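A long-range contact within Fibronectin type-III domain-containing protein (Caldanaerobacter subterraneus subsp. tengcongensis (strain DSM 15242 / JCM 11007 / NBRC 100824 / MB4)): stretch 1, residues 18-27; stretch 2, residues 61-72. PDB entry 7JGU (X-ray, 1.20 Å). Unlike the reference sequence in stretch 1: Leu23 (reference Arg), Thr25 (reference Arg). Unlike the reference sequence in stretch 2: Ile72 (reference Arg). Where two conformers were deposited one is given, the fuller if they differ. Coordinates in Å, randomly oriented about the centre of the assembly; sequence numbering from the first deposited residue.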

ATOM      1  N   ASN A  18      -4.130  15.285 -10.027  1.00 20.00           N
ATOM      2  CA  ASN A  18      -2.737  15.100  -9.646  1.00 18.61           C
ATOM      3  C   ASN A  18      -2.248  13.785 -10.237  1.00 19.34           C
ATOM      4  O   ASN A  18      -2.787  12.717  -9.925  1.00 21.30           O
ATOM      5  CB  ASN A  18      -2.636  15.056  -8.117  1.00 18.87           C
ATOM      6  CG  ASN A  18      -1.219  15.184  -7.624  1.00 18.59           C
ATOM      7  OD1 ASN A  18      -0.344  14.382  -7.968  1.00 18.84           O
ATOM      8  ND2 ASN A  18      -0.974  16.180  -6.787  1.00 20.26           N
ATOM      9  N   ASP A  19      -1.215  13.868 -11.076  0.66 19.28           N
ATOM     10  CA  ASP A  19      -0.660  12.709 -11.765  0.66 20.86           C
ATOM     11  C   ASP A  19       0.664  12.247 -11.169  0.66 18.15           C
ATOM     12  O   ASP A  19       1.363  11.431 -11.780  0.66 18.82           O
ATOM     13  CB  ASP A  19      -0.486  13.005 -13.256  0.66 27.41           C
ATOM     14  CG  ASP A  19      -1.790  13.394 -13.934  0.66 34.15           C
ATOM     15  OD1 ASP A  19      -2.864  12.925 -13.498  0.66 35.05           O
ATOM     16  OD2 ASP A  19      -1.737  14.171 -14.907  0.66 39.20           O
ATOM     17  N   HIS A  20       1.015  12.731  -9.980  1.00 16.58           N
ATOM     18  CA  HIS A  20       2.278  12.399  -9.343  1.00 16.41           C
ATOM     19  C   HIS A  20       2.096  11.732  -7.989  1.00 15.38           C
ATOM     20  O   HIS A  20       3.079  11.516  -7.277  1.00 16.77           O
ATOM     21  CB  HIS A  20       3.102  13.667  -9.162  1.00 20.85           C
ATOM     22  CG  HIS A  20       3.605  14.229 -10.449  1.00 24.09           C
ATOM     23  ND1 HIS A  20       2.887  15.130 -11.203  1.00 28.28           N
ATOM     24  CD2 HIS A  20       4.740  13.980 -11.142  1.00 25.82           C
ATOM     25  CE1 HIS A  20       3.575  15.436 -12.290  1.00 27.57           C
ATOM     26  NE2 HIS A  20       4.708  14.755 -12.274  1.00 30.42           N
ATOM     27  N   THR A  21       0.868  11.408  -7.620  1.00 14.30           N
ATOM     28  CA  THR A  21       0.573  10.920  -6.283  1.00 13.78           C
ATOM     29  C   THR A  21      -0.541   9.905  -6.395  1.00 13.46           C
ATOM     30  O   THR A  21      -1.442  10.047  -7.218  1.00 15.71           O
ATOM     31  CB  THR A  21       0.061  12.074  -5.397  1.00 16.92           C
ATOM     32  OG1 THR A  21       0.897  13.230  -5.548  1.00 20.80           O
ATOM     33  CG2 THR A  21       0.006  11.661  -3.945  1.00 19.39           C
ATOM     34  N   LEU A  22      -0.486   8.894  -5.531  1.00 12.48           N
ATOM     35  CA  LEU A  22      -1.581   7.949  -5.360  1.00 11.98           C
ATOM     36  C   LEU A  22      -1.881   7.812  -3.877  1.00 12.14           C
ATOM     37  O   LEU A  22      -0.971   7.892  -3.044  1.00 14.29           O
ATOM     38  CB  LEU A  22      -1.231   6.574  -5.939  1.00 12.68           C
ATOM     39  CG  LEU A  22      -1.163   6.538  -7.470  1.00 14.04           C
ATOM     40  CD1 LEU A  22      -0.551   5.218  -7.944  1.00 15.68           C
ATOM     41  CD2 LEU A  22      -2.537   6.755  -8.076  1.00 15.52           C
ATOM     42  N   LEU A  23      -3.154   7.591  -3.557  1.00 11.81           N
ATOM     43  CA  LEU A  23      -3.603   7.407  -2.184  1.00 11.26           C
ATOM     44  C   LEU A  23      -3.932   5.945  -1.975  1.00 12.19           C
ATOM     45  O   LEU A  23      -4.823   5.400  -2.623  1.00 14.80           O
ATOM     46  CB  LEU A  23      -4.816   8.278  -1.906  1.00 14.12           C
ATOM     47  CG  LEU A  23      -5.433   8.084  -0.520  1.00 16.48           C
ATOM     48  CD1 LEU A  23      -4.439   8.358   0.587  1.00 18.23           C
ATOM     49  CD2 LEU A  23      -6.622   9.007  -0.354  1.00 19.42           C
ATOM     50  N   LEU A  24      -3.173   5.307  -1.126  1.00 10.47           N
ATOM     51  CA  LEU A  24      -3.442   3.926  -0.749  1.00 10.45           C
ATOM     52  C   LEU A  24      -4.298   3.905   0.507  1.00 10.36           C
ATOM     53  O   LEU A  24      -4.058   4.665   1.437  1.00 10.62           O
ATOM     54  CB  LEU A  24      -2.120   3.225  -0.433  1.00 10.37           C
ATOM     55  CG  LEU A  24      -1.301   2.755  -1.628  1.00 12.83           C
ATOM     56  CD1 LEU A  24      -1.060   3.858  -2.645  1.00 15.05           C
ATOM     57  CD2 LEU A  24       0.008   2.155  -1.162  1.00 14.38           C
ATOM     58  N   THR A  25      -5.276   3.012   0.539  0.51 10.74           N
ATOM     59  CA  THR A  25      -6.083   2.854   1.735  0.51 10.81           C
ATOM     60  C   THR A  25      -6.429   1.387   1.913  0.51  8.07           C
ATOM     61  O   THR A  25      -6.415   0.600   0.963  0.51  8.38           O
ATOM     62  CB  THR A  25      -7.358   3.695   1.698  0.51 13.95           C
ATOM     63  OG1 THR A  25      -7.908   3.747   3.017  0.51 16.62           O
ATOM     64  CG2 THR A  25      -8.374   3.082   0.777  0.51 13.97           C
ATOM     65  N   TRP A  26      -6.732   1.023   3.150  1.00 10.16           N
ATOM     66  CA  TRP A  26      -7.027  -0.364   3.475  1.00 10.89           C
ATOM     67  C   TRP A  26      -7.863  -0.394   4.747  1.00 12.21           C
ATOM     68  O   TRP A  26      -7.996   0.597   5.463  1.00 13.52           O
ATOM     69  CB  TRP A  26      -5.741  -1.204   3.632  1.00 11.05           C
ATOM     70  CG  TRP A  26      -4.788  -0.607   4.607  1.00 10.48           C
ATOM     71  CD1 TRP A  26      -4.743  -0.824   5.951  1.00 11.05           C
ATOM     72  CD2 TRP A  26      -3.749   0.343   4.327  1.00  9.85           C
ATOM     73  NE1 TRP A  26      -3.768  -0.075   6.514  1.00 11.98           N
ATOM     74  CE2 TRP A  26      -3.121   0.639   5.547  1.00 11.04           C
ATOM     75  CE3 TRP A  26      -3.298   0.968   3.165  1.00 10.68           C
ATOM     76  CZ2 TRP A  26      -2.081   1.534   5.653  1.00 12.03           C
ATOM     77  CZ3 TRP A  26      -2.253   1.843   3.270  1.00 11.56           C
ATOM     78  CH2 TRP A  26      -1.666   2.136   4.501  1.00 12.01           C
ATOM     79  N   SER A  27      -8.392  -1.572   5.041  0.66 12.91           N
ATOM     80  CA  SER A  27      -9.263  -1.699   6.198  0.66 14.85           C
ATOM     81  C   SER A  27      -8.458  -1.850   7.486  0.66 11.62           C
ATOM     82  O   SER A  27      -7.323  -2.310   7.494  0.66 12.25           O
ATOM     83  CB  SER A  27     -10.162  -2.915   6.036  0.66 22.04           C
ATOM     84  OG  SER A  27      -9.384  -4.097   6.086  0.66 25.33           O
ATOM     85  N   LEU A  61       5.569  10.202  -7.907  1.00 17.48           N
ATOM     86  CA  LEU A  61       5.359   9.200  -8.937  1.00 16.76           C
ATOM     87  C   LEU A  61       5.392   9.839 -10.319  1.00 18.12           C
ATOM     88  O   LEU A  61       5.268  11.056 -10.470  1.00 21.01           O
ATOM     89  CB  LEU A  61       4.013   8.503  -8.714  1.00 17.02           C
ATOM     90  CG  LEU A  61       3.910   7.746  -7.388  1.00 16.90           C
ATOM     91  CD1 LEU A  61       2.527   7.152  -7.258  1.00 18.71           C
ATOM     92  CD2 LEU A  61       4.975   6.678  -7.261  1.00 19.06           C
ATOM     93  N   SER A  62       5.564   9.000 -11.326  1.00 20.50           N
ATOM     94  CA  SER A  62       5.573   9.467 -12.707  1.00 22.41           C
ATOM     95  C   SER A  62       4.166   9.433 -13.294  1.00 19.96           C
ATOM     96  O   SER A  62       3.393   8.518 -12.999  1.00 19.96           O
ATOM     97  CB  SER A  62       6.471   8.571 -13.548  1.00 24.76           C
ATOM     98  OG  SER A  62       7.826   8.707 -13.153  1.00 29.50           O
ATOM     99  N   PRO A  63       3.804  10.407 -14.130  1.00 21.46           N
ATOM    100  CA  PRO A  63       2.501  10.357 -14.798  1.00 20.65           C
ATOM    101  C   PRO A  63       2.387   9.165 -15.742  1.00 19.44           C
ATOM    102  O   PRO A  63       3.375   8.576 -16.201  1.00 20.61           O
ATOM    103  CB  PRO A  63       2.440  11.674 -15.590  1.00 23.09           C
ATOM    104  CG  PRO A  63       3.415  12.580 -14.920  1.00 27.10           C
ATOM    105  CD  PRO A  63       4.494  11.691 -14.350  1.00 25.02           C
ATOM    106  N   ASN A  64       1.141   8.818 -16.036  1.00 19.99           N
ATOM    107  CA  ASN A  64       0.804   7.835 -17.065  1.00 19.48           C
ATOM    108  C   ASN A  64       1.395   6.468 -16.782  1.00 18.75           C
ATOM    109  O   ASN A  64       1.707   5.708 -17.700  1.00 20.53           O
ATOM    110  CB  ASN A  64       1.211   8.321 -18.451  1.00 22.65           C
ATOM    111  CG  ASN A  64       0.483   9.558 -18.837  1.00 28.33           C
ATOM    112  OD1 ASN A  64      -0.735   9.627 -18.686  1.00 31.96           O
ATOM    113  ND2 ASN A  64       1.213  10.560 -19.309  1.00 33.44           N
ATOM    114  N   THR A  65       1.514   6.109 -15.514  1.00 16.91           N
ATOM    115  CA  THR A  65       2.192   4.881 -15.134  1.00 16.75           C
ATOM    116  C   THR A  65       1.263   4.051 -14.267  1.00 15.74           C
ATOM    117  O   THR A  65       0.570   4.586 -13.393  1.00 15.91           O
ATOM    118  CB  THR A  65       3.480   5.240 -14.373  1.00 18.57           C
ATOM    119  OG1 THR A  65       4.299   6.077 -15.211  1.00 20.55           O
ATOM    120  CG2 THR A  65       4.260   3.986 -13.971  1.00 18.45           C
ATOM    121  N   LYS A  66       1.247   2.744 -14.519  1.00 16.06           N
ATOM    122  CA  LYS A  66       0.539   1.789 -13.682  1.00 17.23           C
ATOM    123  C   LYS A  66       1.463   1.383 -12.550  1.00 16.16           C
ATOM    124  O   LYS A  66       2.579   0.904 -12.780  1.00 19.76           O
ATOM    125  CB  LYS A  66       0.118   0.569 -14.494  1.00 19.88           C
ATOM    126  CG  LYS A  66      -0.631  -0.459 -13.662  1.00 25.15           C
ATOM    127  CD  LYS A  66      -0.875  -1.727 -14.458  1.00 34.09           C
ATOM    128  CE  LYS A  66      -1.697  -2.722 -13.668  1.00 43.27           C
ATOM    129  NZ  LYS A  66      -3.140  -2.343 -13.640  1.00 50.12           N
ATOM    130  N   TYR A  67       0.996   1.563 -11.326  1.00 14.62           N
ATOM    131  CA  TYR A  67       1.740   1.212 -10.134  1.00 15.05           C
ATOM    132  C   TYR A  67       1.011   0.107  -9.398  1.00 14.96           C
ATOM    133  O   TYR A  67      -0.205   0.164  -9.212  1.00 16.21           O
ATOM    134  CB  TYR A  67       1.896   2.422  -9.214  1.00 16.04           C
ATOM    135  CG  TYR A  67       2.893   3.422  -9.732  1.00 15.90           C
ATOM    136  CD1 TYR A  67       4.254   3.229  -9.558  1.00 18.31           C
ATOM    137  CD2 TYR A  67       2.481   4.551 -10.407  1.00 15.54           C
ATOM    138  CE1 TYR A  67       5.173   4.140 -10.029  1.00 19.18           C
ATOM    139  CE2 TYR A  67       3.396   5.460 -10.884  1.00 17.34           C
ATOM    140  CZ  TYR A  67       4.733   5.251 -10.698  1.00 18.79           C
ATOM    141  OH  TYR A  67       5.637   6.167 -11.183  1.00 21.23           O
ATOM    142  N   THR A  68       1.773  -0.862  -8.938  1.00 13.22           N
ATOM    143  CA  THR A  68       1.269  -1.942  -8.111  1.00 12.61           C
ATOM    144  C   THR A  68       1.996  -1.891  -6.787  1.00 11.63           C
ATOM    145  O   THR A  68       3.226  -1.743  -6.753  1.00 12.78           O
ATOM    146  CB  THR A  68       1.464  -3.294  -8.791  1.00 14.87           C
ATOM    147  OG1 THR A  68       0.786  -3.291 -10.057  1.00 17.87           O
ATOM    148  CG2 THR A  68       0.904  -4.412  -7.933  1.00 16.25           C
ATOM    149  N   PHE A  69       1.236  -2.047  -5.708  1.00 11.23           N
ATOM    150  CA  PHE A  69       1.763  -2.001  -4.356  1.00 11.10           C
ATOM    151  C   PHE A  69       1.413  -3.272  -3.611  1.00 11.17           C
ATOM    152  O   PHE A  69       0.406  -3.900  -3.887  1.00 12.17           O
ATOM    153  CB  PHE A  69       1.210  -0.796  -3.592  1.00 11.34           C
ATOM    154  CG  PHE A  69       1.534   0.520  -4.235  1.00 12.84           C
ATOM    155  CD1 PHE A  69       2.738   1.140  -3.977  1.00 14.44           C
ATOM    156  CD2 PHE A  69       0.665   1.110  -5.141  1.00 14.36           C
ATOM    157  CE1 PHE A  69       3.061   2.339  -4.590  1.00 17.47           C
ATOM    158  CE2 PHE A  69       0.989   2.308  -5.751  1.00 15.46           C
ATOM    159  CZ  PHE A  69       2.176   2.919  -5.466  1.00 17.68           C
ATOM    160  N   ALA A  70       2.253  -3.616  -2.650  1.00 10.70           N
ATOM    161  CA  ALA A  70       2.042  -4.740  -1.749  1.00 10.94           C
ATOM    162  C   ALA A  70       1.967  -4.210  -0.327  1.00 10.88           C
ATOM    163  O   ALA A  70       2.686  -3.286   0.040  1.00 12.98           O
ATOM    164  CB  ALA A  70       3.139  -5.782  -1.870  1.00 12.21           C
ATOM    165  N   LEU A  71       1.083  -4.790   0.463  1.00 10.42           N
ATOM    166  CA  LEU A  71       0.791  -4.347   1.816  1.00  9.91           C
ATOM    167  C   LEU A  71       0.811  -5.542   2.743  1.00 10.42           C
ATOM    168  O   LEU A  71       0.323  -6.613   2.387  1.00 10.86           O
ATOM    169  CB  LEU A  71      -0.605  -3.743   1.831  1.00 11.17           C
ATOM    170  CG  LEU A  71      -1.177  -3.282   3.151  1.00 11.72           C
ATOM    171  CD1 LEU A  71      -0.505  -2.021   3.654  1.00 14.31           C
ATOM    172  CD2 LEU A  71      -2.677  -3.041   2.984  1.00 13.25           C
ATOM    173  N   ILE A  72       1.405  -5.346   3.920  0.58  9.17           N
ATOM    174  CA  ILE A  72       1.321  -6.301   5.019  0.58  9.07           C
ATOM    175  C   ILE A  72       0.896  -5.577   6.285  0.58 10.63           C
ATOM    176  O   ILE A  72       1.134  -4.376   6.454  0.58 10.37           O
ATOM    177  CB  ILE A  72       2.633  -7.049   5.293  0.58 11.08           C
ATOM    178  CG1 ILE A  72       3.839  -6.107   5.207  0.58 11.64           C
ATOM    179  CG2 ILE A  72       2.782  -8.161   4.315  0.58 12.61           C
ATOM    180  CD1 ILE A  72       5.096  -6.644   5.892  0.58 13.80           C
TER

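Two strands face each other here across a layer of side chains, their axes no closer than 10.0 Å, and the one backbone hydrogen bond between the stretches lies before both of them, from Leu61 N to His20 O (2.9 Å, with an N-H...O angle of 164°). The arrangement illustrates a general principle of sandwich-like packing: strands in facing layers are held apart by the side chains between them, and main chains tend to meet where the segments leading into them close the gap.

That closure occurs at a corner of the chain, at Asp19 and His20, which lies against the loop preceding the second strand. The CA atoms of His20 and Leu61 are 4.5 Å apart, and those of Asp19 and Pro63 5.0 Å. Around the near-linear hydrogen bond lie two CA-H...O contacts, from Pro63 CA to Asp19 O at 3.4 Å and from His20 CA to Leu61 O at 3.5 Å; their angles at hydrogen, 132° and 135°, are more bent. Both segments are also braced internally. Asn18 OD1 accepts hydrogen bonds from His20 N (2.9 Å) and Thr21 OG1 (3.0 Å), while Tyr67 OH accepts one from Ser62 N (2.8 Å), tying the loop back to the strand that follows it.

Beyond the corner, the strands run in broadly the same direction, 30° apart, and contact passes to side chains. Alternation sets the pattern: Leu22 and Leu24 on one strand, and Tyr67, Phe69 and Leu71 on the other, direct their CA-to-CB bonds toward the opposing stretch, whereas Thr25, Thr68 and Ala70 direct theirs away. Trp26, just past the first strand, also directs its CA-to-CB bond toward the other stretch.

Leu22 links the loop contact to the side-chain layer. Its CD1 lies 3.7 Å from Leu61 CD1, 3.9 Å from Tyr67 CB and 4.0 Å from Phe69 CE2, so one methyl group touches three residues. It meets the Phe69 ring at the edge, leaving a face to Leu24, whose CD2 sits 3.8 Å from Phe69 CG and 24° off the ring normal in a CH-pi contact. A second such contact follows farther along: Leu71 CD1 stands 4.0 Å from the centroid of the Trp26 six-membered ring and only 8° off its normal, almost directly overhead. Leu71 CD2 approaches Trp26 CG at 3.6 Å, so both methyl groups of this leucine pack against the indole. Aliphatic and aromatic partners thus exchange stretches between these two pairs.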